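Local structure of M32 carboxypeptidase (Pyrococcus furiosus, 1KA2) at residues Gly426-Ala431 with Glu488-Trp493. The protein releases amino acids one after another from the C-terminus of peptides, as a cobalt-dependent metallocarboxypeptidase of broad specificity. Numbering follows the deposited sequence.
Sequences GTLLSA and EYFVRW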
loop_
_atom_site.group_PDB
_atom_site.type_symbol
_atom_site.label_atom_id
_atom_site.label_comp_id
_atom_site.label_asym_id
_atom_site.label_seq_id
_atom_site.Cartn_x
_atom_site.Cartn_y
_atom_site.Cartn_z
ATOM N N GLY A 426 -22.309 -14.983 -13.685
ATOM C CA GLY A 426 -21.158 -14.620 -14.493
ATOM C C GLY A 426 -20.861 -15.641 -15.574
ATOM O O GLY A 426 -20.610 -15.277 -16.723
ATOM N N THR A 427 -20.872 -16.924 -15.215
ATOM C CA THR A 427 -20.599 -17.976 -16.206
ATOM C C THR A 427 -21.656 -17.871 -17.311
ATOM O O THR A 427 -21.330 -17.812 -18.497
ATOM C CB THR A 427 -20.695 -19.401 -15.592
ATOM O OG1 THR A 427 -22.059 -19.675 -15.244
ATOM C CG2 THR A 427 -19.831 -19.506 -14.330
ATOM N N LEU A 428 -22.924 -17.838 -16.908
ATOM C CA LEU A 428 -24.027 -17.743 -17.865
ATOM C C LEU A 428 -23.866 -16.517 -18.751
ATOM O O LEU A 428 -23.831 -16.618 -19.982
ATOM C CB LEU A 428 -25.371 -17.661 -17.138
ATOM C CG LEU A 428 -25.716 -18.784 -16.146
ATOM C CD1 LEU A 428 -27.206 -18.752 -15.864
ATOM C CD2 LEU A 428 -25.319 -20.149 -16.696
ATOM N N LEU A 429 -23.778 -15.351 -18.122
ATOM C CA LEU A 429 -23.616 -14.123 -18.871
ATOM C C LEU A 429 -22.425 -14.119 -19.837
ATOM O O LEU A 429 -22.463 -13.414 -20.854
ATOM C CB LEU A 429 -23.477 -12.936 -17.918
ATOM C CG LEU A 429 -24.769 -12.265 -17.479
ATOM C CD1 LEU A 429 -25.594 -13.262 -16.700
ATOM C CD2 LEU A 429 -24.462 -11.039 -16.634
ATOM N N SER A 430 -21.365 -14.866 -19.523
ATOM C CA SER A 430 -20.181 -14.877 -20.397
ATOM C C SER A 430 -20.507 -15.532 -21.736
ATOM O O SER A 430 -19.947 -15.167 -22.785
ATOM C CB SER A 430 -18.981 -15.601 -19.752
ATOM O OG SER A 430 -19.153 -17.011 -19.706
ATOM N N ALA A 431 -21.422 -16.497 -21.684
ATOM C CA ALA A 431 -21.864 -17.217 -22.875
ATOM C C ALA A 431 -22.720 -16.286 -23.729
ATOM O O ALA A 431 -22.464 -16.108 -24.914
ATOM C CB ALA A 431 -22.673 -18.444 -22.473
ATOM N N GLU A 488 -30.038 -20.198 -21.440
ATOM C CA GLU A 488 -29.972 -20.928 -22.710
ATOM C C GLU A 488 -28.657 -20.811 -23.479
ATOM O O GLU A 488 -28.203 -21.791 -24.076
ATOM C CB GLU A 488 -31.126 -20.505 -23.626
ATOM C CG GLU A 488 -32.494 -21.042 -23.219
ATOM C CD GLU A 488 -32.532 -22.559 -23.189
ATOM O OE1 GLU A 488 -31.911 -23.183 -24.080
ATOM O OE2 GLU A 488 -33.186 -23.122 -22.283
ATOM N N TYR A 489 -28.052 -19.623 -23.471
ATOM C CA TYR A 489 -26.792 -19.410 -24.186
ATOM C C TYR A 489 -25.657 -20.272 -23.671
ATOM O O TYR A 489 -24.881 -20.827 -24.455
ATOM C CB TYR A 489 -26.371 -17.945 -24.123
ATOM C CG TYR A 489 -27.217 -17.043 -24.982
ATOM C CD1 TYR A 489 -28.307 -16.363 -24.449
ATOM C CD2 TYR A 489 -26.937 -16.879 -26.337
ATOM C CE1 TYR A 489 -29.093 -15.539 -25.243
ATOM C CE2 TYR A 489 -27.722 -16.063 -27.140
ATOM C CZ TYR A 489 -28.794 -15.396 -26.584
ATOM O OH TYR A 489 -29.561 -14.572 -27.364
ATOM N N PHE A 490 -25.551 -20.379 -22.352
ATOM C CA PHE A 490 -24.501 -21.190 -21.754
ATOM C C PHE A 490 -24.630 -22.639 -22.222
ATOM O O PHE A 490 -23.631 -23.315 -22.461
ATOM C CB PHE A 490 -24.583 -21.134 -20.221
ATOM C CG PHE A 490 -23.464 -21.865 -19.526
ATOM C CD1 PHE A 490 -22.165 -21.357 -19.542
ATOM C CD2 PHE A 490 -23.704 -23.073 -18.875
ATOM C CE1 PHE A 490 -21.120 -22.043 -18.916
ATOM C CE2 PHE A 490 -22.669 -23.768 -18.249
ATOM C CZ PHE A 490 -21.371 -23.250 -18.269
ATOM N N VAL A 491 -25.865 -23.114 -22.352
ATOM C CA VAL A 491 -26.107 -24.486 -22.796
ATOM C C VAL A 491 -25.642 -24.708 -24.241
ATOM O O VAL A 491 -25.020 -25.727 -24.552
ATOM C CB VAL A 491 -27.604 -24.854 -22.678
ATOM C CG1 VAL A 491 -27.824 -26.285 -23.159
ATOM C CG2 VAL A 491 -28.063 -24.709 -21.227
ATOM N N ARG A 492 -25.937 -23.756 -25.122
ATOM C CA ARG A 492 -25.518 -23.878 -26.512
ATOM C C ARG A 492 -24.003 -23.815 -26.566
ATOM O O ARG A 492 -23.366 -24.656 -27.203
ATOM C CB ARG A 492 -26.092 -22.752 -27.365
ATOM C CG ARG A 492 -25.848 -22.966 -28.855
ATOM C CD ARG A 492 -25.994 -21.680 -29.655
ATOM N NE ARG A 492 -27.134 -20.881 -29.216
ATOM C CZ ARG A 492 -27.590 -19.810 -29.858
ATOM N NH1 ARG A 492 -27.001 -19.410 -30.982
ATOM N NH2 ARG A 492 -28.631 -19.138 -29.373
ATOM N N TRP A 493 -23.423 -22.814 -25.901
ATOM C CA TRP A 493 -21.967 -22.675 -25.875
ATOM C C TRP A 493 -21.349 -24.044 -25.557
ATOM O O TRP A 493 -20.516 -24.550 -26.306
ATOM C CB TRP A 493 -21.534 -21.640 -24.815
ATOM C CG TRP A 493 -20.015 -21.479 -24.696
ATOM C CD1 TRP A 493 -19.166 -20.995 -25.652
ATOM C CD2 TRP A 493 -19.187 -21.858 -23.581
ATOM N NE1 TRP A 493 -17.864 -21.055 -25.209
ATOM C CE2 TRP A 493 -17.846 -21.579 -23.943
ATOM C CE3 TRP A 493 -19.447 -22.407 -22.315
ATOM C CZ2 TRP A 493 -16.769 -21.830 -23.086
ATOM C CZ3 TRP A 493 -18.378 -22.658 -21.464
ATOM C CH2 TRP A 493 -17.054 -22.369 -21.856
HETATM O O HOH W 1 -26.340 -18.259 -20.750
#
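T427 O is held by the hydroxyl of S430, with OG 2.6 Å away, and by weak bonds from S430 N and A431 N. F490 CD1 rests against the same oxygen from the other helix, at 3.8 Å. The contact is a close helix-helix crossing in the largely helical M32 peptidase fold. The axes of the two short segments pass 7.6 Å apart at 71°. F490 has CG anti to its backbone N (chi1 -176°), which brings CG to 3.8 Å from L428 CD2. The two side chains cross at about a right angle. T427 OG1 lies over one face of the ring and is hydrogen-bonded to T424 O and N360 ND2. An alanine in place of F490 would probably open a gap beside L428 CD2 and T427, since the ring that fills it would be gone. The T427 side chain is about 6 Å from that of the metal ligand E299, which places this end of the contact near the metal site. One water bridges the helices: it accepts from F490 N and lies 3.1 Å from L428 O. The small side chain of A431 is consistent with the close approach: its CB reaches F490 CA at 3.4 Å and lies at the ring edge.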